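Local coordinates for protein alginate lyase AlgAT5 (Defluviitalea, PDB 5ZQI) that probably cleaves the polysaccharide alginate by beta-elimination, as a polysaccharide lyase of family 7 with a beta-sandwich (jelly-roll) fold, at residues 172-177 / 183-188; 205-210 / 216-221; 152-155 / 160-163. One frame throughout, in Å; residues are numbered along the deposited sequence.

Contact 1: residues 172-177 / 183-188; sequences DVIMIR and LFVEGD. With SO4 (sulfate ion), chain B.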
loop_
_atom_site.group_PDB
_atom_site.type_symbol
_atom_site.label_atom_id
_atom_site.label_comp_id
_atom_site.label_asym_id
_atom_site.label_seq_id
_atom_site.Cartn_x
_atom_site.Cartn_y
_atom_site.Cartn_z
ATOM N N ASP A 172 -11.720 1.385 3.029
ATOM C CA ASP A 172 -10.511 1.814 3.699
ATOM C C ASP A 172 -10.864 2.470 5.027
ATOM O O ASP A 172 -11.925 3.067 5.197
ATOM C CB ASP A 172 -9.709 2.781 2.832
ATOM C CG ASP A 172 -10.440 4.045 2.520
ATOM O OD1 ASP A 172 -11.347 4.028 1.668
ATOM O OD2 ASP A 172 -10.110 5.072 3.127
ATOM N N VAL A 173 -9.961 2.327 5.978
ATOM C CA VAL A 173 -10.037 2.975 7.280
ATOM C C VAL A 173 -9.126 4.199 7.250
ATOM O O VAL A 173 -9.580 5.326 7.476
ATOM C CB VAL A 173 -9.663 1.983 8.388
ATOM C CG1 VAL A 173 -9.680 2.694 9.757
ATOM C CG2 VAL A 173 -10.640 0.799 8.457
ATOM N N ILE A 174 -7.856 4.004 6.919
ATOM C CA ILE A 174 -6.999 5.116 6.520
ATOM C C ILE A 174 -6.170 4.704 5.309
ATOM O O ILE A 174 -5.913 3.523 5.069
ATOM C CB ILE A 174 -6.065 5.625 7.646
ATOM C CG1 ILE A 174 -5.081 4.550 8.079
ATOM C CG2 ILE A 174 -6.849 6.185 8.815
ATOM C CD1 ILE A 174 -3.818 5.128 8.751
ATOM N N MET A 175 -5.735 5.714 4.546
ATOM C CA MET A 175 -4.838 5.520 3.425
ATOM C C MET A 175 -3.728 6.568 3.442
ATOM O O MET A 175 -3.958 7.736 3.782
ATOM C CB MET A 175 -5.562 5.588 2.064
ATOM C CG MET A 175 -6.731 4.611 1.938
ATOM S SD MET A 175 -7.319 4.334 0.270
ATOM C CE MET A 175 -7.826 5.999 -0.118
ATOM N N ILE A 176 -2.525 6.132 3.082
ATOM C CA ILE A 176 -1.386 7.013 2.863
ATOM C C ILE A 176 -1.432 7.451 1.406
ATOM O O ILE A 176 -1.233 6.639 0.506
ATOM C CB ILE A 176 -0.070 6.310 3.210
ATOM C CG1 ILE A 176 -0.145 5.659 4.601
ATOM C CG2 ILE A 176 1.114 7.307 3.124
ATOM C CD1 ILE A 176 -0.465 6.594 5.766
ATOM N N ARG A 177 -1.648 8.741 1.175
ATOM C CA ARG A 177 -2.031 9.248 -0.136
ATOM C C ARG A 177 -1.084 10.362 -0.559
ATOM O O ARG A 177 -0.784 11.271 0.223
ATOM C CB ARG A 177 -3.461 9.757 -0.087
ATOM C CG ARG A 177 -4.062 10.112 -1.434
ATOM C CD ARG A 177 -5.598 10.295 -1.293
ATOM N NE ARG A 177 -6.161 10.705 -2.577
ATOM C CZ ARG A 177 -7.121 10.076 -3.239
ATOM N NH1 ARG A 177 -7.741 9.049 -2.700
ATOM N NH2 ARG A 177 -7.491 10.534 -4.413
ATOM N N LEU A 183 1.645 14.835 0.481
ATOM C CA LEU A 183 1.561 13.516 1.098
ATOM C C LEU A 183 0.802 13.652 2.410
ATOM O O LEU A 183 1.193 14.446 3.263
ATOM C CB LEU A 183 2.973 12.988 1.323
ATOM C CG LEU A 183 3.062 11.572 1.840
ATOM C CD1 LEU A 183 2.653 10.525 0.807
ATOM C CD2 LEU A 183 4.470 11.204 2.348
ATOM N N PHE A 184 -0.277 12.874 2.572
ATOM C CA PHE A 184 -1.180 13.052 3.694
ATOM C C PHE A 184 -1.889 11.744 4.006
ATOM O O PHE A 184 -1.811 10.773 3.258
ATOM C CB PHE A 184 -2.195 14.185 3.421
ATOM C CG PHE A 184 -3.103 13.947 2.251
ATOM C CD1 PHE A 184 -2.725 14.323 0.987
ATOM C CD2 PHE A 184 -4.349 13.361 2.427
ATOM C CE1 PHE A 184 -3.558 14.112 -0.101
ATOM C CE2 PHE A 184 -5.193 13.136 1.337
ATOM C CZ PHE A 184 -4.798 13.526 0.083
ATOM N N VAL A 185 -2.530 11.711 5.167
ATOM C CA VAL A 185 -3.359 10.589 5.591
ATOM C C VAL A 185 -4.799 10.939 5.269
ATOM O O VAL A 185 -5.288 12.015 5.672
ATOM C CB VAL A 185 -3.194 10.272 7.090
ATOM C CG1 VAL A 185 -3.948 9.019 7.437
ATOM C CG2 VAL A 185 -1.751 10.191 7.462
ATOM N N GLU A 186 -5.472 10.047 4.533
ATOM C CA GLU A 186 -6.873 10.196 4.153
ATOM C C GLU A 186 -7.737 9.188 4.904
ATOM O O GLU A 186 -7.322 8.045 5.150
ATOM C CB GLU A 186 -7.039 9.992 2.642
ATOM C CG GLU A 186 -8.327 10.551 2.090
ATOM C CD GLU A 186 -8.544 10.233 0.606
ATOM O OE1 GLU A 186 -8.703 9.026 0.264
ATOM O OE2 GLU A 186 -8.560 11.161 -0.207
ATOM N N GLY A 187 -8.922 9.633 5.320
ATOM C CA GLY A 187 -9.931 8.771 5.883
ATOM C C GLY A 187 -11.300 9.235 5.438
ATOM O O GLY A 187 -11.580 10.433 5.462
ATOM N N ASP A 188 -12.149 8.295 5.029
ATOM C CA ASP A 188 -13.502 8.606 4.548
ATOM C C ASP A 188 -13.445 9.647 3.432
ATOM O O ASP A 188 -14.303 10.530 3.320
ATOM C CB ASP A 188 -14.407 9.081 5.689
ATOM C CG ASP A 188 -14.646 7.996 6.719
ATOM O OD1 ASP A 188 -14.669 6.808 6.334
ATOM O OD2 ASP A 188 -14.801 8.329 7.912
HETATM S S SO4 B . -11.196 9.951 -5.504
HETATM O O1 SO4 B . -11.534 11.310 -5.928
HETATM O O2 SO4 B . -11.498 9.777 -4.084
HETATM O O3 SO4 B . -11.951 8.985 -6.297
HETATM O O4 SO4 B . -9.765 9.711 -5.683
HETATM O O HOH W 1 -10.088 7.812 2.266
HETATM O O HOH W 2 -13.715 4.796 5.181
HETATM O O HOH W 3 -11.706 5.814 5.391
#
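Arg177 reaches from its own strand across Phe184 and Glu186 of the next one. CB sits over one face of the Phe184 ring, 4.2 Å from the centroid, a CH-pi contact displaced toward the rim. The chain then runs extended, with CG anti to the backbone N (chi1 -171°), which keeps CG and CD beside that ring; CD lies 3.6 Å from Phe184 CZ. CD also meets the carboxylate of Glu186, whose OE2 hangs over one face of the guanidinium. NE is taken by Glu179 in a salt bridge. NH1 makes a salt bridge to Glu186 OE1 at 3.1 Å, but the hydrogen bond in it is weak, bent to 128°, and the guanidinium and carboxylate planes are turned 39° apart. NH2, at the tip, donates a far straighter bond to sulfate O4 at 2.7 Å and is also hydrogen-bonded to His160 ND1. The ion, probably from the crystallisation liquor, is also held by Tyr118 and Lys158.

Glu186 OE1 has further neighbours: Met175 CE at 3.2 Å, and water 1, which donates to it and to Asp172 OD2, joining two acidic groups that would otherwise probably repel. Paired backbone bonds link Met175 with Glu186 and Arg177 with Phe184. Ile176 and Val185 turn to the other face, and Ile174 joins them by packing its CB on Val185 CG1 at 4.0 Å. This is an antiparallel beta hairpin of the sandwich, apolar toward the opposing sheet, with a sulfate bound at Arg177 on the face shared by Met175, Phe184 and Glu186, consistent with the binding cleft for an anionic polysaccharide.

Contact 2: residues 205-210 / 216-221; sequences FTVKIV and IKVYYN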
loop_
_atom_site.group_PDB
_atom_site.type_symbol
_atom_site.label_atom_id
_atom_site.label_comp_id
_atom_site.label_asym_id
_atom_site.label_seq_id
_atom_site.Cartn_x
_atom_site.Cartn_y
_atom_site.Cartn_z
ATOM N N PHE A 205 11.237 7.628 2.317
ATOM C CA PHE A 205 10.648 7.975 3.606
ATOM C C PHE A 205 10.166 6.710 4.303
ATOM O O PHE A 205 9.924 5.670 3.669
ATOM C CB PHE A 205 9.472 8.980 3.487
ATOM C CG PHE A 205 8.260 8.469 2.766
ATOM C CD1 PHE A 205 8.141 8.645 1.434
ATOM C CD2 PHE A 205 7.178 7.889 3.435
ATOM C CE1 PHE A 205 6.984 8.210 0.724
ATOM C CE2 PHE A 205 6.063 7.457 2.746
ATOM C CZ PHE A 205 5.994 7.577 1.375
ATOM N N THR A 206 9.983 6.824 5.612
ATOM C CA THR A 206 9.313 5.793 6.384
ATOM C C THR A 206 7.976 6.303 6.882
ATOM O O THR A 206 7.856 7.448 7.326
ATOM C CB THR A 206 10.166 5.320 7.564
ATOM O OG1 THR A 206 10.326 6.355 8.535
ATOM C CG2 THR A 206 11.509 4.911 7.065
ATOM N N VAL A 207 6.973 5.439 6.817
ATOM C CA VAL A 207 5.678 5.692 7.419
ATOM C C VAL A 207 5.358 4.523 8.333
ATOM O O VAL A 207 5.528 3.358 7.954
ATOM C CB VAL A 207 4.590 5.927 6.361
ATOM C CG1 VAL A 207 4.422 4.768 5.400
ATOM C CG2 VAL A 207 3.272 6.283 7.040
ATOM N N LYS A 208 4.982 4.839 9.565
ATOM C CA LYS A 208 4.594 3.841 10.553
ATOM C C LYS A 208 3.154 4.093 10.990
ATOM O O LYS A 208 2.791 5.222 11.342
ATOM C CB LYS A 208 5.529 3.869 11.769
ATOM C CG LYS A 208 5.156 2.873 12.848
ATOM C CD LYS A 208 6.194 2.737 13.954
ATOM C CE LYS A 208 6.368 4.014 14.730
ATOM N NZ LYS A 208 7.140 3.735 15.976
ATOM N N ILE A 209 2.346 3.040 10.983
ATOM C CA ILE A 209 0.943 3.066 11.375
ATOM C C ILE A 209 0.797 2.134 12.568
ATOM O O ILE A 209 1.212 0.971 12.491
ATOM C CB ILE A 209 0.030 2.627 10.218
ATOM C CG1 ILE A 209 0.252 3.503 8.987
ATOM C CG2 ILE A 209 -1.440 2.655 10.699
ATOM C CD1 ILE A 209 -0.516 3.028 7.762
ATOM N N VAL A 210 0.228 2.645 13.670
ATOM C CA VAL A 210 0.029 1.878 14.894
ATOM C C VAL A 210 -1.429 2.001 15.313
ATOM O O VAL A 210 -1.896 3.100 15.639
ATOM C CB VAL A 210 0.946 2.357 16.036
ATOM C CG1 VAL A 210 0.714 1.504 17.287
ATOM C CG2 VAL A 210 2.378 2.344 15.625
ATOM N N ILE A 216 -5.617 5.288 16.067
ATOM C CA ILE A 216 -4.635 5.015 15.030
ATOM C C ILE A 216 -3.624 6.160 15.015
ATOM O O ILE A 216 -4.000 7.335 14.943
ATOM C CB ILE A 216 -5.301 4.847 13.650
ATOM C CG1 ILE A 216 -6.287 3.680 13.646
ATOM C CG2 ILE A 216 -4.189 4.650 12.585
ATOM C CD1 ILE A 216 -7.197 3.649 12.425
ATOM N N LYS A 217 -2.349 5.819 15.161
ATOM C CA LYS A 217 -1.257 6.780 15.078
ATOM C C LYS A 217 -0.490 6.583 13.774
ATOM O O LYS A 217 -0.244 5.448 13.353
ATOM C CB LYS A 217 -0.309 6.625 16.272
ATOM C CG LYS A 217 -0.912 7.075 17.570
ATOM C CD LYS A 217 0.020 6.850 18.753
ATOM C CE LYS A 217 -0.602 7.419 20.036
ATOM N NZ LYS A 217 0.153 7.013 21.255
ATOM N N VAL A 218 -0.104 7.694 13.133
ATOM C CA VAL A 218 0.730 7.660 11.929
ATOM C C VAL A 218 1.947 8.543 12.152
ATOM O O VAL A 218 1.803 9.709 12.537
ATOM C CB VAL A 218 -0.042 8.120 10.680
ATOM C CG1 VAL A 218 0.802 7.936 9.416
ATOM C CG2 VAL A 218 -1.349 7.321 10.521
ATOM N N TYR A 219 3.121 7.998 11.855
ATOM C CA TYR A 219 4.408 8.656 11.935
ATOM C C TYR A 219 5.016 8.768 10.540
ATOM O O TYR A 219 4.838 7.879 9.691
ATOM C CB TYR A 219 5.381 7.881 12.835
ATOM C CG TYR A 219 4.943 7.608 14.256
ATOM C CD1 TYR A 219 3.969 6.648 14.531
ATOM C CD2 TYR A 219 5.481 8.316 15.323
ATOM C CE1 TYR A 219 3.561 6.391 15.826
ATOM C CE2 TYR A 219 5.076 8.056 16.615
ATOM C CZ TYR A 219 4.128 7.094 16.858
ATOM O OH TYR A 219 3.750 6.875 18.172
ATOM N N TYR A 220 5.762 9.852 10.327
ATOM C CA TYR A 220 6.503 10.118 9.107
ATOM C C TYR A 220 7.956 10.369 9.483
ATOM O O TYR A 220 8.265 11.316 10.210
ATOM C CB TYR A 220 5.908 11.331 8.370
ATOM C CG TYR A 220 6.544 11.697 7.048
ATOM C CD1 TYR A 220 6.456 10.871 5.953
ATOM C CD2 TYR A 220 7.212 12.885 6.898
ATOM C CE1 TYR A 220 7.017 11.215 4.752
ATOM C CE2 TYR A 220 7.794 13.239 5.684
ATOM C CZ TYR A 220 7.680 12.416 4.620
ATOM O OH TYR A 220 8.235 12.775 3.416
ATOM N N ASN A 221 8.841 9.481 9.029
ATOM C CA ASN A 221 10.259 9.529 9.426
ATOM C C ASN A 221 10.413 9.680 10.935
ATOM O O ASN A 221 11.287 10.409 11.425
ATOM C CB ASN A 221 10.987 10.657 8.698
ATOM C CG ASN A 221 11.024 10.433 7.200
ATOM O OD1 ASN A 221 11.091 9.289 6.733
ATOM N ND2 ASN A 221 11.000 11.510 6.442
#
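Phe205 and Tyr220 meet at one end of an antiparallel beta hairpin, strands 205-212 and 215-220, inside the seven-stranded sheet of the sandwich. Their side chains cross at about a right angle, while the ring planes are inclined by 43°, neither stacked nor edge-to-face. Tyr220 CE1 does the touching, 3.6 Å from Phe205 CB and close to CG and CD2 of the same residue. Tyr220 gets there by carrying CG anti to its backbone N (chi1 -178°), and its OH is tied to Asp196. Putting an alanine at Tyr220 would probably leave Asp196 without this hydroxyl partner and open a gap beside Phe205 CB.

Val207, Val218 and Ile209 share the face of Tyr220: Val207 and Val218 lie side by side, CG2 to CG1 at 3.8 Å, and Ile216 lies alongside Ile209 through the CG2 methyls. From the facing sheet, Ile174 packs on Ile209, Ile216 and Val218, and Ile176 on Val207.

Lys208 and Tyr219 share the other face and point the same way. A bend at chi3 folds the lysine over the phenol: CE stands 3.9 Å from the ring centroid in a CH-pi contact, and NZ follows at 4.5 Å, only 10° off the ring normal, a cation-pi interaction. Val210 CG2 touches the same tyrosine at CE1.

Backbone bonds pair Lys208 with Tyr219 and Val210 with Lys217. At Asn221 the pattern changes: its backbone N donates to Thr206 O as a strand residue would, but the bond from Thr206 N is accepted by the side-chain oxygen, with Asn221 OD1 2.9 Å from Thr206 N.

Contact 3: residues 152-155 / 160-163; sequences THLP and HVVV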
loop_
_atom_site.group_PDB
_atom_site.type_symbol
_atom_site.label_atom_id
_atom_site.label_comp_id
_atom_site.label_asym_id
_atom_site.label_seq_id
_atom_site.Cartn_x
_atom_site.Cartn_y
_atom_site.Cartn_z
ATOM N N THR A 152 7.797 6.944 -7.117
ATOM C CA THR A 152 8.631 7.295 -8.260
ATOM C C THR A 152 7.885 7.800 -9.489
ATOM O O THR A 152 8.524 8.393 -10.367
ATOM C CB THR A 152 9.507 6.109 -8.687
ATOM O OG1 THR A 152 8.690 4.959 -8.942
ATOM C CG2 THR A 152 10.504 5.742 -7.589
ATOM N N HIS A 153 6.569 7.616 -9.571
ATOM C CA HIS A 153 5.854 8.029 -10.771
ATOM C C HIS A 153 4.385 8.194 -10.423
ATOM O O HIS A 153 3.840 7.460 -9.593
ATOM C CB HIS A 153 6.032 7.006 -11.904
ATOM C CG HIS A 153 5.776 7.550 -13.275
ATOM N ND1 HIS A 153 6.770 8.068 -14.082
ATOM C CD2 HIS A 153 4.639 7.594 -14.005
ATOM C CE1 HIS A 153 6.244 8.444 -15.234
ATOM N NE2 HIS A 153 4.949 8.186 -15.205
ATOM N N LEU A 154 3.748 9.171 -11.071
ATOM C CA LEU A 154 2.352 9.533 -10.875
ATOM C C LEU A 154 1.652 9.624 -12.212
ATOM O O LEU A 154 2.268 9.968 -13.223
ATOM C CB LEU A 154 2.203 10.892 -10.163
ATOM C CG LEU A 154 2.758 10.980 -8.737
ATOM C CD1 LEU A 154 2.657 12.429 -8.273
ATOM C CD2 LEU A 154 2.043 10.046 -7.813
ATOM N N PRO A 155 0.343 9.359 -12.275
ATOM C CA PRO A 155 -0.403 9.675 -13.500
ATOM C C PRO A 155 -0.293 11.162 -13.823
ATOM O O PRO A 155 -0.092 11.998 -12.936
ATOM C CB PRO A 155 -1.840 9.264 -13.160
ATOM C CG PRO A 155 -1.690 8.204 -12.081
ATOM C CD PRO A 155 -0.505 8.715 -11.254
ATOM N N HIS A 160 -2.520 11.081 -8.473
ATOM C CA HIS A 160 -2.910 10.599 -7.156
ATOM C C HIS A 160 -2.596 9.120 -6.992
ATOM O O HIS A 160 -3.028 8.302 -7.808
ATOM C CB HIS A 160 -4.422 10.765 -6.909
ATOM C CG HIS A 160 -4.937 12.169 -6.944
ATOM N ND1 HIS A 160 -6.254 12.450 -6.651
ATOM C CD2 HIS A 160 -4.350 13.359 -7.219
ATOM C CE1 HIS A 160 -6.451 13.756 -6.743
ATOM N NE2 HIS A 160 -5.307 14.334 -7.067
ATOM N N VAL A 161 -1.905 8.769 -5.902
ATOM C CA VAL A 161 -1.648 7.365 -5.585
ATOM C C VAL A 161 -1.802 7.123 -4.089
ATOM O O VAL A 161 -1.686 8.033 -3.266
ATOM C CB VAL A 161 -0.242 6.885 -6.037
ATOM C CG1 VAL A 161 -0.077 7.020 -7.552
ATOM C CG2 VAL A 161 0.847 7.618 -5.243
ATOM N N VAL A 162 -2.035 5.844 -3.751
ATOM C CA VAL A 162 -2.131 5.372 -2.367
ATOM C C VAL A 162 -1.065 4.309 -2.165
ATOM O O VAL A 162 -0.957 3.374 -2.968
ATOM C CB VAL A 162 -3.540 4.831 -2.058
ATOM C CG1 VAL A 162 -3.564 4.008 -0.762
ATOM C CG2 VAL A 162 -4.568 5.980 -1.954
ATOM N N VAL A 163 -0.327 4.420 -1.066
ATOM C CA VAL A 163 0.854 3.620 -0.775
ATOM C C VAL A 163 0.864 3.205 0.695
ATOM O O VAL A 163 1.763 3.540 1.474
ATOM C CB VAL A 163 2.111 4.415 -1.148
ATOM C CG1 VAL A 163 2.149 4.638 -2.679
ATOM C CG2 VAL A 163 2.231 5.718 -0.393
#
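Leu154 and Pro155 approach Val161 just after strand 142-153 gives out. The strand's last residues, Thr152 and His153, form a classic beta bulge against Glu258, and the His153 ring stacks on Tyr256, so this end is held against the neighbouring strand 256-269. Of His153, the carbonyl comes nearest to the second segment, its O lying 4.4 Å from Val161 CG1.

Leu154 carries the contact. With CG anti to its carbonyl carbon (chi1 -63°), it sends one branch across: CD2 lies 3.7 Å from Val161 CG1 and equally near Val161 CG2, fitting against both methyls while the two side chains cross at about a right angle. Leu178 also touches both residues. Pro155 follows with its CD methylene, standing 4.1 Å from Val161 CG1 and 4.2 Å from His160 N. His160 sets its CB away from Leu154 and Pro155, and its ND1 is hydrogen-bonded to Lys158 and Arg177, near the bound sulfate.

No hydrogen bond joins the two segments. Between them, where the chain passes from one sheet of the sandwich to the other, the contact is methyl and methylene packing, which fixes spacing but does not set a strand register.

Contacts 1 and 2 are both antiparallel hairpins, one from each sheet of the sandwich, and their apolar faces meet in the core: Ile174 CD1 packs on Val218 CG2 at 3.7 Å, and Leu183 CD2 on Tyr220 CE1. Contact 1 is the more buried; contact 2 is partly exposed, its lysine-bearing face turned from the core. Contact 3 is smaller, only partly buried and without hydrogen bonds, linking strand 142-153, neighbour of 205-212 in contact 2, to strand 160-167, neighbour of 172-179 in contact 1. Where contacts 1 and 3 adjoin, Arg177 and His160 are hydrogen-bonded near the sulfate, whereas contact 2 carries its cation-pi pair on its outer face.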